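Local coordinates for alternansucrase (Leuconostoc mesenteroides, PDB 6HVG), which belongs to glycosyl hydrolase family 70, with a TIM-barrel-type core, a bound calcium ion and choline-binding-type repeats, at residues Gly708-Asn712 / Gly713-Lys717; Tyr754-Gln757 / Asp758-Lys762; Ser1100-Asp1103 / Ser1104-Asn1108. One frame throughout, in Å; residues are numbered along the deposited sequence.

How the interactions relate
All three contacts are local turns met in series along the chain, and none nests in or crosses another. Interaction 1 closes a surface turn in the loop between helix 681-692 and strand 735-736, with its centre about 38 Å from that of interaction 2. Interaction 2 follows strand 745-747 of the parallel eight-stranded sheet and starts helix 757-766. Interaction 3, much later in sequence, forms and ends the short helix 1102-1105, yet its centre is only about 15 Å from that of interaction 2. These two touch: R761 NH1 packs 3.8 Å from L1102 CD2. Both also rest on helix 779-793, where I760 and L1106 meet L782.

Interaction 1: residues Gly708-Asn712 / Gly713-Lys717; sequences GYYLN and GDLNK
Y710 and L715 face each other across a surface turn that joins an inverse gamma turn centred on D714 to an Asx motif begun by the same residue. Their side chains cross at about a right angle, and the evidence for packing is one thin approach, Y710 CD2 to L715 CD2 at 4.2 Å, the methyl arriving obliquely to the ring. Y710 sets out toward 713-717; L715 sets out away from 708-712, and the end of its side chain then comes nearer. With CG of Y710 anti to the carbonyl carbon (chi1 -72°), one ring face receives the edge of Y709, whose CD2 lies 3.7 Å above the plane, over the ring centre.

The backbone between them bends through L711 and N712 with torsions close to a type II beta turn, although the bond that closes it, G713 N to Y710 O, is weak at 3.3 Å. The gamma turn's own bond, L715 N to G713 O at 2.9 Å, is also weak. Backbone bonds of Y709 with D721 and L711 with I719 tie the turn to the chain that follows. K717 N meets D714 OD1 at 3.0 Å, coming from above the carboxylate plane, 58° out of it.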
loop_
_atom_site.group_PDB
_atom_site.type_symbol
_atom_site.label_atom_id
_atom_site.label_comp_id
_atom_site.label_asym_id
_atom_site.label_seq_id
_atom_site.Cartn_x
_atom_site.Cartn_y
_atom_site.Cartn_z
ATOM N N GLY A 708 14.755 -31.364 1.179
ATOM C CA GLY A 708 14.704 -31.462 -0.270
ATOM C C GLY A 708 16.013 -31.109 -0.948
ATOM O O GLY A 708 16.232 -31.473 -2.091
ATOM N N TYR A 709 16.860 -30.367 -0.251
ATOM C CA TYR A 709 18.179 -30.040 -0.741
ATOM C C TYR A 709 18.877 -31.312 -1.188
ATOM O O TYR A 709 19.458 -31.350 -2.262
ATOM C CB TYR A 709 18.982 -29.341 0.357
ATOM C CG TYR A 709 20.421 -29.044 -0.020
ATOM C CD1 TYR A 709 20.725 -27.990 -0.859
ATOM C CD2 TYR A 709 21.477 -29.819 0.462
ATOM C CE1 TYR A 709 22.034 -27.710 -1.210
ATOM C CE2 TYR A 709 22.784 -29.556 0.100
ATOM C CZ TYR A 709 23.059 -28.502 -0.735
ATOM O OH TYR A 709 24.354 -28.237 -1.110
ATOM N N TYR A 710 18.777 -32.356 -0.368
ATOM C CA TYR A 710 19.365 -33.676 -0.668
ATOM C C TYR A 710 18.332 -34.544 -1.394
ATOM O O TYR A 710 17.129 -34.418 -1.130
ATOM C CB TYR A 710 19.810 -34.386 0.624
ATOM C CG TYR A 710 21.041 -33.788 1.266
ATOM C CD1 TYR A 710 22.280 -33.812 0.617
ATOM C CD2 TYR A 710 20.968 -33.195 2.526
ATOM C CE1 TYR A 710 23.418 -33.247 1.202
ATOM C CE2 TYR A 710 22.088 -32.635 3.129
ATOM C CZ TYR A 710 23.321 -32.656 2.469
ATOM O OH TYR A 710 24.434 -32.100 3.093
ATOM N N LEU A 711 18.796 -35.414 -2.289
ATOM C CA LEU A 711 17.914 -36.391 -2.934
ATOM C C LEU A 711 17.277 -37.307 -1.892
ATOM O O LEU A 711 17.998 -37.872 -1.076
ATOM C CB LEU A 711 18.679 -37.231 -3.963
ATOM C CG LEU A 711 18.824 -36.635 -5.370
ATOM C CD1 LEU A 711 19.737 -37.480 -6.256
ATOM C CD2 LEU A 711 17.459 -36.442 -6.029
ATOM N N ASN A 712 15.940 -37.435 -1.919
ATOM C CA ASN A 712 15.186 -38.307 -0.990
ATOM C C ASN A 712 15.385 -37.948 0.496
ATOM O O ASN A 712 15.328 -38.806 1.396
ATOM C CB ASN A 712 15.530 -39.812 -1.195
ATOM C CG ASN A 712 15.039 -40.381 -2.528
ATOM O OD1 ASN A 712 14.187 -39.796 -3.225
ATOM N ND2 ASN A 712 15.593 -41.538 -2.890
ATOM N N GLY A 713 15.613 -36.674 0.760
ATOM C CA GLY A 713 15.931 -36.267 2.110
ATOM C C GLY A 713 16.803 -37.332 2.736
ATOM O O GLY A 713 16.571 -37.709 3.861
ATOM N N ASP A 714 17.786 -37.832 1.994
ATOM C CA ASP A 714 18.649 -38.874 2.486
ATOM C C ASP A 714 19.732 -38.201 3.332
ATOM O O ASP A 714 20.842 -37.886 2.867
ATOM C CB ASP A 714 19.259 -39.701 1.352
ATOM C CG ASP A 714 19.292 -41.190 1.679
ATOM O OD1 ASP A 714 19.567 -41.555 2.851
ATOM O OD2 ASP A 714 19.029 -41.996 0.765
ATOM N N LEU A 715 19.364 -37.961 4.580
ATOM C CA LEU A 715 20.272 -37.405 5.554
ATOM C C LEU A 715 21.292 -38.484 5.842
ATOM O O LEU A 715 22.401 -38.212 6.259
ATOM C CB LEU A 715 19.503 -36.992 6.810
ATOM C CG LEU A 715 18.320 -36.056 6.528
ATOM C CD1 LEU A 715 17.734 -35.488 7.816
ATOM C CD2 LEU A 715 18.747 -34.932 5.602
ATOM N N ASN A 716 20.926 -39.727 5.578
ATOM C CA ASN A 716 21.883 -40.803 5.748
ATOM C C ASN A 716 22.881 -40.758 4.621
ATOM O O ASN A 716 24.068 -40.800 4.856
ATOM C CB ASN A 716 21.186 -42.156 5.815
ATOM C CG ASN A 716 20.470 -42.363 7.137
ATOM O OD1 ASN A 716 21.062 -42.162 8.205
ATOM N ND2 ASN A 716 19.203 -42.753 7.078
ATOM N N LYS A 717 22.382 -40.609 3.401
ATOM C CA LYS A 717 23.217 -40.684 2.197
ATOM C C LYS A 717 23.775 -39.339 1.690
ATOM O O LYS A 717 24.867 -39.303 1.113
ATOM C CB LYS A 717 22.422 -41.325 1.071
ATOM C CG LYS A 717 23.298 -42.045 0.060
ATOM C CD LYS A 717 22.531 -43.150 -0.674
ATOM C CE LYS A 717 23.371 -43.759 -1.800
ATOM N NZ LYS A 717 23.622 -42.821 -2.944
#

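Interaction 2: residues Tyr754-Gln757 / Asp758-Lys762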
loop_
_atom_site.group_PDB
_atom_site.type_symbol
_atom_site.label_atom_id
_atom_site.label_comp_id
_atom_site.label_asym_id
_atom_site.label_seq_id
_atom_site.Cartn_x
_atom_site.Cartn_y
_atom_site.Cartn_z
ATOM N N TYR A 754 10.601 -4.049 8.388
ATOM C CA TYR A 754 10.044 -5.392 8.406
ATOM C C TYR A 754 9.613 -5.749 9.815
ATOM O O TYR A 754 10.411 -5.676 10.721
ATOM C CB TYR A 754 11.023 -6.411 7.827
ATOM C CG TYR A 754 10.441 -7.802 7.736
ATOM C CD1 TYR A 754 9.732 -8.219 6.625
ATOM C CD2 TYR A 754 10.582 -8.688 8.778
ATOM C CE1 TYR A 754 9.189 -9.492 6.553
ATOM C CE2 TYR A 754 10.045 -9.959 8.722
ATOM C CZ TYR A 754 9.348 -10.359 7.611
ATOM O OH TYR A 754 8.835 -11.634 7.615
ATOM N N ASP A 755 8.338 -6.128 9.954
ATOM C CA ASP A 755 7.681 -6.392 11.241
ATOM C C ASP A 755 7.770 -5.236 12.235
ATOM O O ASP A 755 7.832 -5.457 13.447
ATOM C CB ASP A 755 8.211 -7.679 11.876
ATOM C CG ASP A 755 7.774 -8.927 11.128
ATOM O OD1 ASP A 755 7.057 -8.789 10.121
ATOM O OD2 ASP A 755 8.146 -10.048 11.550
ATOM N N ALA A 756 7.732 -4.011 11.725
ATOM C CA ALA A 756 7.734 -2.838 12.589
ATOM C C ALA A 756 6.586 -1.905 12.224
ATOM O O ALA A 756 5.681 -1.689 13.015
ATOM C CB ALA A 756 9.083 -2.117 12.491
ATOM N N GLN A 757 6.642 -1.375 11.009
ATOM C CA GLN A 757 5.688 -0.391 10.509
ATOM C C GLN A 757 4.232 -0.841 10.616
ATOM O O GLN A 757 3.364 -0.046 10.968
ATOM C CB GLN A 757 5.979 -0.023 9.044
ATOM C CG GLN A 757 7.203 -0.690 8.412
ATOM C CD GLN A 757 6.904 -1.408 7.141
ATOM O OE1 GLN A 757 7.719 -2.182 6.665
ATOM N NE2 GLN A 757 5.717 -1.198 6.607
ATOM N N ASP A 758 3.948 -2.094 10.279
ATOM C CA ASP A 758 2.569 -2.582 10.342
ATOM C C ASP A 758 2.079 -2.781 11.783
ATOM O O ASP A 758 1.067 -2.190 12.187
ATOM C CB ASP A 758 2.392 -3.844 9.492
ATOM C CG ASP A 758 2.223 -3.525 8.000
ATOM O OD1 ASP A 758 2.318 -2.328 7.602
ATOM O OD2 ASP A 758 1.994 -4.476 7.228
ATOM N N PRO A 759 2.782 -3.592 12.581
ATOM C CA PRO A 759 2.393 -3.680 13.987
ATOM C C PRO A 759 2.210 -2.334 14.719
ATOM O O PRO A 759 1.207 -2.138 15.407
ATOM C CB PRO A 759 3.540 -4.476 14.593
ATOM C CG PRO A 759 3.980 -5.384 13.494
ATOM C CD PRO A 759 3.750 -4.639 12.214
ATOM N N ILE A 760 3.166 -1.419 14.584
ATOM C CA ILE A 760 3.050 -0.121 15.255
ATOM C C ILE A 760 1.760 0.606 14.851
ATOM O O ILE A 760 1.116 1.237 15.681
ATOM C CB ILE A 760 4.319 0.740 15.045
ATOM C CG1 ILE A 760 5.396 0.306 16.032
ATOM C CG2 ILE A 760 4.052 2.225 15.259
ATOM C CD1 ILE A 760 6.766 0.102 15.425
ATOM N N ARG A 761 1.382 0.516 13.581
ATOM C CA ARG A 761 0.155 1.165 13.098
ATOM C C ARG A 761 -1.094 0.360 13.487
ATOM O O ARG A 761 -2.081 0.946 13.921
ATOM C CB ARG A 761 0.211 1.412 11.582
ATOM C CG ARG A 761 1.202 2.513 11.223
ATOM C CD ARG A 761 1.298 2.782 9.738
ATOM N NE ARG A 761 1.857 1.635 9.022
ATOM C CZ ARG A 761 2.155 1.611 7.719
ATOM N NH1 ARG A 761 1.949 2.678 6.973
ATOM N NH2 ARG A 761 2.659 0.512 7.164
ATOM N N LYS A 762 -1.061 -0.967 13.361
ATOM C CA LYS A 762 -2.196 -1.818 13.794
ATOM C C LYS A 762 -2.546 -1.521 15.236
ATOM O O LYS A 762 -3.711 -1.489 15.599
ATOM C CB LYS A 762 -1.878 -3.314 13.683
ATOM C CG LYS A 762 -1.438 -3.785 12.305
ATOM C CD LYS A 762 -2.086 -5.092 11.855
ATOM C CE LYS A 762 -1.364 -5.707 10.637
ATOM N NZ LYS A 762 0.046 -6.167 10.896
#
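Main-chain hydrogen bonds join A756 to I760 and Q757 to R761. I760 N reaches A756 O at 3.0 Å with a nearly straight N-H...O angle of 169°, whereas R761 N to Q757 O, at 3.3 Å, is weak. Within 758-762 the series goes on as K762 N to D758 O. P759 has no N-H to give, and in the first turn of a helix no i to i-4 bond within the helix is lost by it.

Side-chain polar contacts centre on R761. Its chain runs extended and then bends at chi3 (-66°), turning the guanidinium back along the helix beside Q757. NE donates to Q757 O at 3.0 Å from above the carbonyl plane, so this one oxygen takes both the weak backbone bond and a side-chain bond. NH2 makes a salt bridge to D758 OD1 at 2.9 Å, meeting that oxygen nearly head-on down its C-O bond, and NH1 gives a weak hydrogen bond to M773 O. Two partners in its own helix, each tilted from the guanidinium plane, probably limit the rotation of the group.

These bonds mark a helix start: A756 is the N-cap of helix 757-766, which follows strand 745-747 of the barrel's parallel sheet. The carboxylate of D758 in this first turn would probably interact favourably with the helix dipole. D755, just before the cap, turns its side chain away, and OD2 bonds to H693 NE2.

Apolar packing is lighter. A756 CB lies 4.3 Å from I760 CD1. The I760 side chain continues onto L782, M786 and Y789 of helix 779-793, and P759 also touches Y789.

Interaction 3: residues Ser1100-Asp1103 / Ser1104-Asn1108; sequences SFLD and SFLNN
Helix 1102-1105 is a single short turn with F1101 at its N-cap, and the F1105 ring folds back over L1102, the first residue of the helix. The ring turns one face to the L1102 backbone: a CH-pi contact puts L1102 CA 3.6 Å from the F1105 ring centroid, 22° off the normal, and L1102 CB is 3.5 Å from F1105 CZ. Chi1 of F1105 (60°) sets CG between its backbone N and carbonyl carbon, which carries the ring back over L1102. L1102 CD1 also lies 4.2 Å from L1106 CD1. S1100 OG comes up at the ring edge, 3.7 Å from F1105 CD2, and F777 adds an edge-to-face partner.

F1101 O accepts from S1104 N at 3.0 Å and, weakly, from F1105 N; L1106 N bonds to L1102 O at 2.8 Å. The helix then ends in a Schellman motif: N1107 takes a positive phi, its N bonds to S1104 O, and N1108 N reaches D1103 O in a weak bond. This turn lies between barrel strand 1081-1083 and helix 1135-1147 of a family whose barrel is circularly permuted; the D1103 side chain is about 13 Å from the calcium ion.

A side-chain bond spans the same helix end. N1108 ND2 donates to D1103 OD1 at 3.0 Å almost straight, with the acceptor in the amide plane but the donor above the carboxylate plane; the two planes stand 65° apart. N1108 OD1 accepts from Y1110 N, so both ends of the amide are engaged.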
loop_
_atom_site.group_PDB
_atom_site.type_symbol
_atom_site.label_atom_id
_atom_site.label_comp_id
_atom_site.label_asym_id
_atom_site.label_seq_id
_atom_site.Cartn_x
_atom_site.Cartn_y
_atom_site.Cartn_z
ATOM N N SER A 1100 0.345 12.370 1.754
ATOM C CA SER A 1100 1.628 12.415 2.432
ATOM C C SER A 1100 1.943 10.994 2.896
ATOM O O SER A 1100 1.021 10.209 3.188
ATOM C CB SER A 1100 1.538 13.368 3.618
ATOM O OG SER A 1100 2.829 13.661 4.135
ATOM N N PHE A 1101 3.227 10.643 2.949
ATOM C CA PHE A 1101 3.632 9.319 3.457
ATOM C C PHE A 1101 4.309 9.431 4.833
ATOM O O PHE A 1101 4.858 10.476 5.155
ATOM C CB PHE A 1101 4.552 8.663 2.447
ATOM C CG PHE A 1101 4.786 7.209 2.691
ATOM C CD1 PHE A 1101 3.740 6.312 2.668
ATOM C CD2 PHE A 1101 6.079 6.733 2.926
ATOM C CE1 PHE A 1101 3.977 4.966 2.908
ATOM C CE2 PHE A 1101 6.329 5.403 3.160
ATOM C CZ PHE A 1101 5.276 4.513 3.149
ATOM N N LEU A 1102 4.282 8.360 5.632
ATOM C CA LEU A 1102 4.835 8.409 6.993
ATOM C C LEU A 1102 6.348 8.702 7.072
ATOM O O LEU A 1102 6.802 9.349 8.014
ATOM C CB LEU A 1102 4.457 7.171 7.807
ATOM C CG LEU A 1102 5.173 5.815 7.718
ATOM C CD1 LEU A 1102 4.719 4.992 8.889
ATOM C CD2 LEU A 1102 4.834 5.075 6.444
ATOM N N ASP A 1103 7.107 8.267 6.067
ATOM C CA ASP A 1103 8.520 8.641 5.945
ATOM C C ASP A 1103 8.711 10.145 6.022
ATOM O O ASP A 1103 9.680 10.614 6.607
ATOM C CB ASP A 1103 9.118 8.157 4.625
ATOM C CG ASP A 1103 9.368 6.670 4.599
ATOM O OD1 ASP A 1103 9.024 6.007 5.596
ATOM O OD2 ASP A 1103 9.895 6.178 3.544
ATOM N N SER A 1104 7.793 10.889 5.416
ATOM C CA SER A 1104 7.931 12.324 5.308
ATOM C C SER A 1104 7.577 12.982 6.619
ATOM O O SER A 1104 8.362 13.773 7.151
ATOM C CB SER A 1104 7.072 12.885 4.178
ATOM O OG SER A 1104 7.460 14.212 3.863
ATOM N N PHE A 1105 6.412 12.677 7.160
ATOM C CA PHE A 1105 5.985 13.373 8.377
ATOM C C PHE A 1105 6.609 12.822 9.660
ATOM O O PHE A 1105 6.603 13.507 10.686
ATOM C CB PHE A 1105 4.447 13.500 8.468
ATOM C CG PHE A 1105 3.691 12.197 8.483
ATOM C CD1 PHE A 1105 3.619 11.447 9.641
ATOM C CD2 PHE A 1105 2.978 11.769 7.367
ATOM C CE1 PHE A 1105 2.917 10.265 9.676
ATOM C CE2 PHE A 1105 2.257 10.576 7.408
ATOM C CZ PHE A 1105 2.236 9.814 8.564
ATOM N N LEU A 1106 7.179 11.620 9.606
ATOM C CA LEU A 1106 8.005 11.135 10.712
ATOM C C LEU A 1106 9.507 11.454 10.563
ATOM O O LEU A 1106 10.317 11.012 11.359
ATOM C CB LEU A 1106 7.781 9.633 10.946
ATOM C CG LEU A 1106 6.380 9.210 11.433
ATOM C CD1 LEU A 1106 6.336 7.712 11.662
ATOM C CD2 LEU A 1106 6.031 9.936 12.712
ATOM N N ASN A 1107 9.873 12.222 9.554
ATOM C CA ASN A 1107 11.224 12.739 9.421
ATOM C C ASN A 1107 12.336 11.700 9.516
ATOM O O ASN A 1107 13.450 11.999 9.972
ATOM C CB ASN A 1107 11.447 13.852 10.443
ATOM C CG ASN A 1107 10.443 14.990 10.295
ATOM O OD1 ASN A 1107 10.013 15.316 9.199
ATOM N ND2 ASN A 1107 10.071 15.589 11.401
ATOM N N ASN A 1108 12.052 10.490 9.049
ATOM C CA ASN A 1108 12.996 9.402 9.224
ATOM C C ASN A 1108 14.163 9.426 8.259
ATOM O O ASN A 1108 15.131 8.659 8.419
ATOM C CB ASN A 1108 12.296 8.042 9.207
ATOM C CG ASN A 1108 11.677 7.722 7.880
ATOM O OD1 ASN A 1108 12.134 8.194 6.849
ATOM N ND2 ASN A 1108 10.661 6.877 7.895
#